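Local structure of Ton_1535 (Thermococcus onnurineus, 3ZPJ) at residues N8-V11 against E17-L20; Y24-E27 against E31-Q34; A71-A76 against I101-E106; I80-A85 against A121-I126. The protein is of unknown function but folds as an alpha-solenoid of stacked helices, with a right-handed coil that includes a left-handed helical turn. All blocks are in the same frame, centred on the assembly; numbering follows the deposited sequence.

Contact 1: N8-V11 against E17-L20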
# COMPACT_ATOMS: atom_id res chain seq x y z
N ASN A 8 26.19 -13.89 -3.73
CA ASN A 8 25.46 -13.31 -4.85
C ASN A 8 26.17 -13.54 -6.17
O ASN A 8 25.54 -13.83 -7.18
CB ASN A 8 25.25 -11.80 -4.65
CG ASN A 8 24.13 -11.50 -3.68
OD1 ASN A 8 23.10 -12.16 -3.68
ND2 ASN A 8 24.33 -10.49 -2.83
N LEU A 9 27.49 -13.40 -6.15
CA LEU A 9 28.28 -13.45 -7.36
C LEU A 9 28.27 -14.88 -7.89
O LEU A 9 28.06 -15.10 -9.08
CB LEU A 9 29.71 -12.98 -7.05
CG LEU A 9 30.78 -12.70 -8.11
CD1 LEU A 9 31.66 -13.91 -8.27
CD2 LEU A 9 30.21 -12.26 -9.47
N LEU A 10 28.47 -15.84 -7.00
CA LEU A 10 28.40 -17.25 -7.33
C LEU A 10 27.03 -17.61 -7.94
O LEU A 10 26.94 -18.49 -8.80
CB LEU A 10 28.66 -18.10 -6.09
CG LEU A 10 30.10 -18.29 -5.62
CD1 LEU A 10 30.11 -18.73 -4.19
CD2 LEU A 10 30.82 -19.32 -6.48
N VAL A 11 25.99 -16.92 -7.51
CA VAL A 11 24.65 -17.17 -8.03
C VAL A 11 24.54 -16.60 -9.44
O VAL A 11 24.02 -17.26 -10.35
CB VAL A 11 23.56 -16.58 -7.09
CG1 VAL A 11 22.22 -16.48 -7.81
CG2 VAL A 11 23.44 -17.43 -5.83
N GLU A 17 25.49 -24.64 -6.37
CA GLU A 17 25.93 -25.59 -5.35
C GLU A 17 26.98 -24.96 -4.44
O GLU A 17 27.01 -25.23 -3.24
CB GLU A 17 26.46 -26.86 -6.01
CG GLU A 17 26.98 -27.91 -5.04
CD GLU A 17 27.37 -29.20 -5.76
OE1 GLU A 17 26.78 -29.49 -6.82
OE2 GLU A 17 28.28 -29.91 -5.27
N GLU A 18 27.84 -24.12 -5.02
CA GLU A 18 28.91 -23.50 -4.26
C GLU A 18 28.40 -22.36 -3.40
O GLU A 18 28.86 -22.18 -2.28
CB GLU A 18 29.99 -22.97 -5.18
CG GLU A 18 31.10 -23.94 -5.42
CD GLU A 18 32.11 -23.36 -6.38
OE1 GLU A 18 32.57 -22.23 -6.12
OE2 GLU A 18 32.42 -24.03 -7.39
N ALA A 19 27.46 -21.59 -3.94
CA ALA A 19 26.79 -20.53 -3.20
C ALA A 19 26.18 -21.07 -1.93
O ALA A 19 26.31 -20.48 -0.85
CB ALA A 19 25.72 -19.87 -4.04
N LEU A 20 25.48 -22.20 -2.07
CA LEU A 20 24.78 -22.78 -0.94
C LEU A 20 25.78 -23.32 0.06
O LEU A 20 25.53 -23.32 1.27
CB LEU A 20 23.82 -23.88 -1.40
CG LEU A 20 22.79 -23.42 -2.44
CD1 LEU A 20 22.05 -24.62 -3.02
CD2 LEU A 20 21.81 -22.39 -1.87
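Leu-10 and Ala-19 meet where helix 2-12 and helix 16-22 come side by side. Their CA atoms are 5.5 Å apart. The two helices run in roughly opposite senses and are joined by a short turn, so the contact closes a tight helical hairpin at the N-terminal end of the solenoid. Leu-10 carries most of it. Its chi1 of -79° sets CG beside the backbone N, anti to the carbonyl carbon, and from there the two methyls part. CD1 of Leu-10 lies against the backbone of Ala-19, 3.9 Å from its CA. CD2 of Leu-10 goes to Glu-18 instead and is 3.4 Å from OE1 of Glu-18. Lower down, CB of Leu-10 is 4.0 Å from CB of Ala-19. The same alanine methyl is touched by Val-11: CG2 of Val-11, the branch beside its backbone N, is 3.8 Å from CB of Ala-19. Glu-18 keeps an extended chain beyond CG and crosses Leu-10 at about a right angle. Its CB and one carboxylate oxygen border the CD2 methyl. Val-11 also rests on Ile-39 of helix 29-45, and Leu-10 on Tyr-15 and Lys-22. No hydrogen bond spans the two segments. The pairing therefore rests on apolar packing around a small alanine, with the carboxylate of an exposed glutamate at its border.

Contact 2: Y24-E27 against E31-Q34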
# COMPACT_ATOMS: atom_id res chain seq x y z
N TYR A 24 26.88 -21.43 4.92
CA TYR A 24 27.21 -21.86 6.27
C TYR A 24 28.36 -21.06 6.86
O TYR A 24 28.58 -21.05 8.07
CB TYR A 24 27.41 -23.37 6.28
CG TYR A 24 26.15 -24.00 5.74
CD1 TYR A 24 25.04 -24.17 6.56
CD2 TYR A 24 26.03 -24.33 4.39
CE1 TYR A 24 23.86 -24.70 6.06
CE2 TYR A 24 24.86 -24.86 3.89
CZ TYR A 24 23.78 -25.04 4.73
OH TYR A 24 22.61 -25.57 4.23
N GLU A 25 29.04 -20.32 6.00
CA GLU A 25 30.01 -19.34 6.47
C GLU A 25 29.31 -18.11 7.03
O GLU A 25 29.95 -17.18 7.51
CB GLU A 25 30.97 -18.95 5.34
CG GLU A 25 31.86 -20.11 4.91
CD GLU A 25 32.79 -19.74 3.77
OE1 GLU A 25 32.81 -18.56 3.37
OE2 GLU A 25 33.52 -20.64 3.29
N ILE A 26 27.98 -18.09 6.96
CA ILE A 26 27.22 -17.05 7.61
C ILE A 26 27.02 -17.43 9.07
O ILE A 26 26.65 -18.57 9.37
CB ILE A 26 25.86 -16.83 6.94
CG1 ILE A 26 26.06 -16.30 5.52
CG2 ILE A 26 25.01 -15.84 7.75
CD1 ILE A 26 24.79 -15.88 4.86
N GLU A 27 27.28 -16.49 9.96
CA GLU A 27 27.17 -16.75 11.39
C GLU A 27 25.74 -17.03 11.80
O GLU A 27 25.38 -18.15 12.19
CB GLU A 27 27.72 -15.57 12.19
CG GLU A 27 29.22 -15.40 12.06
CD GLU A 27 29.74 -14.23 12.89
OE1 GLU A 27 29.33 -13.07 12.62
OE2 GLU A 27 30.57 -14.47 13.80
N GLU A 31 19.96 -15.24 9.46
CA GLU A 31 20.58 -14.67 8.28
C GLU A 31 20.78 -15.74 7.19
O GLU A 31 20.55 -15.49 6.02
CB GLU A 31 21.91 -14.01 8.66
CG GLU A 31 22.49 -13.13 7.57
CD GLU A 31 21.64 -11.90 7.31
OE1 GLU A 31 20.80 -11.56 8.16
OE2 GLU A 31 21.83 -11.27 6.24
N GLN A 32 21.17 -16.95 7.59
CA GLN A 32 21.26 -18.06 6.64
C GLN A 32 19.92 -18.32 5.95
O GLN A 32 19.87 -18.66 4.78
CB GLN A 32 21.75 -19.34 7.32
CG GLN A 32 23.17 -19.25 7.84
CD GLN A 32 23.62 -20.53 8.49
OE1 GLN A 32 22.79 -21.37 8.83
NE2 GLN A 32 24.92 -20.70 8.66
N VAL A 33 18.82 -18.14 6.69
CA VAL A 33 17.50 -18.46 6.19
C VAL A 33 17.01 -17.38 5.24
O VAL A 33 16.42 -17.69 4.20
CB VAL A 33 16.51 -18.67 7.36
CG1 VAL A 33 15.10 -18.89 6.84
CG2 VAL A 33 16.93 -19.84 8.18
N GLN A 34 17.25 -16.12 5.63
CA GLN A 34 17.10 -14.96 4.76
C GLN A 34 17.79 -15.17 3.42
O GLN A 34 17.22 -14.94 2.36
CB GLN A 34 17.73 -13.72 5.40
CG GLN A 34 17.02 -13.20 6.63
CD GLN A 34 15.82 -12.36 6.27
OE1 GLN A 34 15.30 -12.45 5.15
NE2 GLN A 34 15.37 -11.53 7.22
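Gln-32 reaches from helix 29-45 into the loop before it and grips Ile-26. CB of Gln-32 does not point at the loop and meets none of its atoms closely; the approach begins at CG. CG stands beside the backbone N (chi1 -66°), and the chain is extended beyond it, which carries the amide to the loop. CG packs on Ile-26, 3.7 Å from its CB. CD follows over the backbone of the same residue, 3.7 Å from the carbonyl O. NE2 then gives a hydrogen bond of 2.8 Å to Ile-26 O. The bond is bent, with 133° at the hydrogen, and NE2 is tilted out of the carbonyl plane. NE2 also lies 3.5 Å from CA of Tyr-24. The tyrosine ring is steeply turned against the amide, their planes 77° apart, and its CD1 is 4.1 Å from NE2. Beside this, Ile-26 sends its CG2 to the aliphatic part of Glu-31, 3.7 Å from CG. A leucine at the position of Gln-32 would probably leave the Ile-26 carbonyl without this donor and the loop freer to shift. The loop is folded back on the first turns of the helix it leads into, where Asp-28 accepts a hydrogen bond from the backbone N of Glu-31. Ile-26 packs on Thr-3 and Leu-4 of helix 2-12. Tyr-24 and Gln-32 both touch Ile-63 of helix 53-66, and Val-33 faces helix 70-86.

Contact 3: A71-A76 against I101-E106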
# COMPACT_ATOMS: atom_id res chain seq x y z
N ALA A 71 11.85 -17.15 19.78
CA ALA A 71 11.77 -15.94 18.95
C ALA A 71 12.44 -16.15 17.61
O ALA A 71 11.90 -15.78 16.57
CB ALA A 71 12.39 -14.74 19.67
N ASN A 72 13.64 -16.73 17.63
CA ASN A 72 14.38 -16.92 16.38
C ASN A 72 13.65 -17.88 15.44
O ASN A 72 13.55 -17.64 14.24
CB ASN A 72 15.81 -17.42 16.64
CG ASN A 72 16.71 -16.35 17.23
OD1 ASN A 72 16.49 -15.17 17.02
ND2 ASN A 72 17.72 -16.78 17.99
N LYS A 73 13.12 -18.95 16.02
CA LYS A 73 12.40 -19.97 15.30
C LYS A 73 11.18 -19.38 14.64
O LYS A 73 10.86 -19.69 13.49
CB LYS A 73 11.95 -21.06 16.27
CG LYS A 73 11.99 -22.47 15.71
CD LYS A 73 11.84 -23.51 16.85
CE LYS A 73 11.96 -24.94 16.34
NZ LYS A 73 13.40 -25.29 16.16
N ALA A 74 10.50 -18.53 15.40
CA ALA A 74 9.29 -17.89 14.95
C ALA A 74 9.59 -17.03 13.73
O ALA A 74 8.85 -17.08 12.75
CB ALA A 74 8.68 -17.05 16.06
N VAL A 75 10.68 -16.27 13.79
CA VAL A 75 11.04 -15.42 12.66
C VAL A 75 11.44 -16.29 11.48
O VAL A 75 11.01 -16.05 10.35
CB VAL A 75 12.16 -14.42 13.00
CG1 VAL A 75 12.46 -13.55 11.79
CG2 VAL A 75 11.73 -13.53 14.17
N ALA A 76 12.23 -17.32 11.74
CA ALA A 76 12.68 -18.20 10.67
C ALA A 76 11.49 -18.86 9.94
O ALA A 76 11.41 -18.85 8.71
CB ALA A 76 13.64 -19.25 11.20
N ILE A 101 3.34 -18.79 14.86
CA ILE A 101 2.41 -18.50 15.96
C ILE A 101 2.69 -19.34 17.22
O ILE A 101 2.77 -18.81 18.33
CB ILE A 101 0.94 -18.78 15.53
CG1 ILE A 101 0.46 -17.75 14.50
CG2 ILE A 101 0.01 -18.83 16.75
CD1 ILE A 101 0.52 -16.37 14.99
N ASP A 102 2.81 -20.65 17.06
CA ASP A 102 3.00 -21.53 18.22
C ASP A 102 4.26 -21.18 18.99
O ASP A 102 4.24 -21.15 20.22
CB ASP A 102 3.07 -22.99 17.81
CG ASP A 102 1.77 -23.50 17.27
OD1 ASP A 102 0.71 -23.01 17.72
OD2 ASP A 102 1.82 -24.40 16.40
N GLU A 103 5.34 -20.93 18.26
CA GLU A 103 6.61 -20.54 18.85
C GLU A 103 6.54 -19.18 19.56
O GLU A 103 7.06 -19.02 20.66
CB GLU A 103 7.71 -20.54 17.80
CG GLU A 103 7.99 -21.93 17.25
CD GLU A 103 8.55 -22.86 18.30
OE1 GLU A 103 9.29 -22.37 19.17
OE2 GLU A 103 8.25 -24.08 18.25
N ALA A 104 5.87 -18.22 18.92
CA ALA A 104 5.60 -16.93 19.55
C ALA A 104 4.93 -17.10 20.93
O ALA A 104 5.33 -16.47 21.90
CB ALA A 104 4.73 -16.08 18.66
N ASN A 105 3.92 -17.96 21.00
CA ASN A 105 3.20 -18.17 22.25
C ASN A 105 4.02 -18.88 23.31
O ASN A 105 3.51 -19.19 24.38
CB ASN A 105 1.90 -18.95 22.00
CG ASN A 105 0.80 -18.09 21.41
OD1 ASN A 105 0.77 -16.88 21.62
ND2 ASN A 105 -0.12 -18.70 20.68
N GLU A 106 5.29 -19.15 23.02
CA GLU A 106 6.16 -19.82 23.98
C GLU A 106 7.06 -18.78 24.66
O GLU A 106 7.68 -19.05 25.68
CB GLU A 106 6.99 -20.91 23.30
CG GLU A 106 7.03 -22.22 24.05
CD GLU A 106 5.65 -22.74 24.43
OE1 GLU A 106 4.69 -22.50 23.67
OE2 GLU A 106 5.54 -23.39 25.49
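Glu-103 lies across the side of helix 70-86 and covers Lys-73 and Ala-74. It gives up more surface than any other residue here. Its CG is anti to the carbonyl carbon (chi1 -65°), and a bend at chi2 brings the carboxylate across the lysine chain at a slant. OE1 is 3.6 Å from CD of Lys-73, and CD of the glutamate is 3.7 Å from that same lysine CD. CG of Glu-103 also lies 4.2 Å from CB of Lys-73. Lys-73 sets out at the glutamate, but its ammonium group ends elsewhere. Lys-73 NZ is hydrogen-bonded to the backbone oxygens of Ala-64 and Lys-65, and it stays 5.7 Å from OE2 of Glu-103. The two charges are near, but they form no salt bridge. The helices concerned, 70-86 and 90-104, follow each other in the chain and run roughly antiparallel, a helical hairpin of the alpha-solenoid. At the nearest backbone approach the CA atoms of Ala-74 and Glu-103 are 5.4 Å apart. Such closeness suits an alanine: its CB is 4.0 Å from CB of Glu-103 and 4.2 Å from the backbone N of Ala-104. Cutting Glu-103 back to an alanine would probably uncover the aliphatic chain of Lys-73 and take the nearby negative charge from its ammonium group. Glu-103 also touches Pro-70 and Tyr-77, while Ala-74 packs on Val-116 of helix 110-126.

Contact 4: I80-A85 against A121-I126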
# COMPACT_ATOMS: atom_id res chain seq x y z
N ILE A 80 10.29 -18.45 6.00
CA ILE A 80 9.96 -19.60 5.17
C ILE A 80 8.51 -19.51 4.69
O ILE A 80 8.20 -19.81 3.53
CB ILE A 80 10.20 -20.89 5.96
CG1 ILE A 80 11.71 -21.08 6.18
CG2 ILE A 80 9.55 -22.08 5.26
CD1 ILE A 80 12.07 -22.14 7.20
N ALA A 81 7.63 -19.09 5.59
CA ALA A 81 6.19 -19.03 5.32
C ALA A 81 5.82 -18.05 4.21
O ALA A 81 5.03 -18.38 3.34
CB ALA A 81 5.42 -18.68 6.58
N SER A 82 6.38 -16.85 4.24
CA SER A 82 6.05 -15.86 3.22
C SER A 82 6.64 -16.22 1.86
O SER A 82 6.00 -15.97 0.84
CB SER A 82 6.39 -14.42 3.64
OG SER A 82 7.78 -14.23 3.85
N THR A 83 7.81 -16.86 1.83
CA THR A 83 8.38 -17.25 0.54
C THR A 83 7.58 -18.38 -0.13
O THR A 83 7.44 -18.40 -1.36
CB THR A 83 9.90 -17.58 0.62
OG1 THR A 83 10.09 -18.89 1.14
CG2 THR A 83 10.62 -16.60 1.52
N LEU A 84 7.06 -19.31 0.67
CA LEU A 84 6.18 -20.35 0.14
C LEU A 84 4.93 -19.70 -0.42
O LEU A 84 4.43 -20.09 -1.48
CB LEU A 84 5.76 -21.34 1.22
CG LEU A 84 6.85 -22.23 1.79
CD1 LEU A 84 6.29 -23.05 2.93
CD2 LEU A 84 7.43 -23.14 0.69
N ALA A 85 4.42 -18.71 0.30
CA ALA A 85 3.21 -18.02 -0.10
C ALA A 85 3.41 -17.23 -1.39
O ALA A 85 2.54 -17.23 -2.26
CB ALA A 85 2.73 -17.11 1.02
N ALA A 121 3.43 -10.81 11.54
CA ALA A 121 2.38 -10.06 10.86
C ALA A 121 2.93 -9.42 9.58
O ALA A 121 2.25 -9.38 8.55
CB ALA A 121 1.81 -9.00 11.78
N TYR A 122 4.15 -8.90 9.65
CA TYR A 122 4.73 -8.27 8.48
C TYR A 122 4.91 -9.30 7.38
O TYR A 122 4.62 -9.01 6.21
CB TYR A 122 6.06 -7.59 8.81
CG TYR A 122 6.86 -7.21 7.58
CD1 TYR A 122 6.55 -6.06 6.87
CD2 TYR A 122 7.91 -8.00 7.13
CE1 TYR A 122 7.25 -5.71 5.74
CE2 TYR A 122 8.62 -7.65 6.00
CZ TYR A 122 8.29 -6.50 5.32
OH TYR A 122 9.00 -6.13 4.19
N HIS A 123 5.34 -10.51 7.76
CA HIS A 123 5.49 -11.59 6.77
C HIS A 123 4.16 -12.05 6.19
O HIS A 123 4.07 -12.32 4.98
CB HIS A 123 6.36 -12.73 7.29
CG HIS A 123 7.80 -12.36 7.39
ND1 HIS A 123 8.64 -12.38 6.30
CD2 HIS A 123 8.53 -11.89 8.42
CE1 HIS A 123 9.84 -11.97 6.66
NE2 HIS A 123 9.80 -11.66 7.95
N LEU A 124 3.12 -12.07 7.01
CA LEU A 124 1.79 -12.37 6.51
C LEU A 124 1.36 -11.36 5.44
O LEU A 124 0.70 -11.72 4.47
CB LEU A 124 0.79 -12.37 7.66
CG LEU A 124 0.74 -13.65 8.50
CD1 LEU A 124 -0.03 -13.37 9.77
CD2 LEU A 124 0.09 -14.80 7.69
N ALA A 125 1.75 -10.11 5.61
CA ALA A 125 1.40 -9.07 4.63
C ALA A 125 2.19 -9.24 3.35
O ALA A 125 1.62 -9.18 2.27
CB ALA A 125 1.60 -7.68 5.19
N ILE A 126 3.50 -9.45 3.48
CA ILE A 126 4.36 -9.77 2.33
C ILE A 126 3.80 -10.96 1.56
O ILE A 126 3.86 -11.01 0.33
CB ILE A 126 5.81 -10.11 2.78
CG1 ILE A 126 6.50 -8.90 3.39
CG2 ILE A 126 6.62 -10.62 1.63
CD1 ILE A 126 6.14 -7.61 2.77
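Ser-82 and His-123 mark the closest backbone approach, with their CA atoms 5.6 Å apart. Both segments are helical and run roughly parallel, in the same sense. CB of Ser-82 sits against the backbone of the other helix, 3.4 Å from His-123 O. OG of Ser-82 is placed between the backbone N and the carbonyl carbon (chi1 63°), and it makes a hydrogen bond of 3.2 Å with ND1 of His-123. OG arrives at the edge of the imidazole, near the ring plane. This contact joins helix 70-86 to helix 110-126, the next but one in the alpha-solenoid. Helix 90-104 lies between them in sequence, and its Phe-97 packs on both Ala-81 and Leu-124. One face of the imidazole is covered by Tyr-122, whose CD2 stands 4.1 Å above the ring centre. Ile-126 adds a lighter touch, with CG2 4.3 Å from CB of Ser-82. Within helix 70-86, Thr-83 turns away from the contact. Its OG1 donates to Ile-80 O at 3.2 Å, from above the carbonyl plane, and that oxygen also accepts the backbone N-H of Leu-84.

From the N terminus, contact 1 closes the short turn between helix 2-12 and helix 16-22. Contact 2 comes next and closes the bend into helix 29-45. These two are in series with each other and with the rest. Contacts 3 and 4 share helix 70-86 and cross along the chain: 71-76 pairs with 101-106, and 80-85 with 121-126. Contact 3 ties that helix to its successor, 90-104, and contact 4 ties it to 110-126. Val-33 bridges the two groups, since its CG1 packs on Ala-76 O and on CG1 of Ile-80, both at 4.1 Å. Contact 1 stays apart from contacts 3 and 4, its nearest atoms about 15 Å and 13 Å from them.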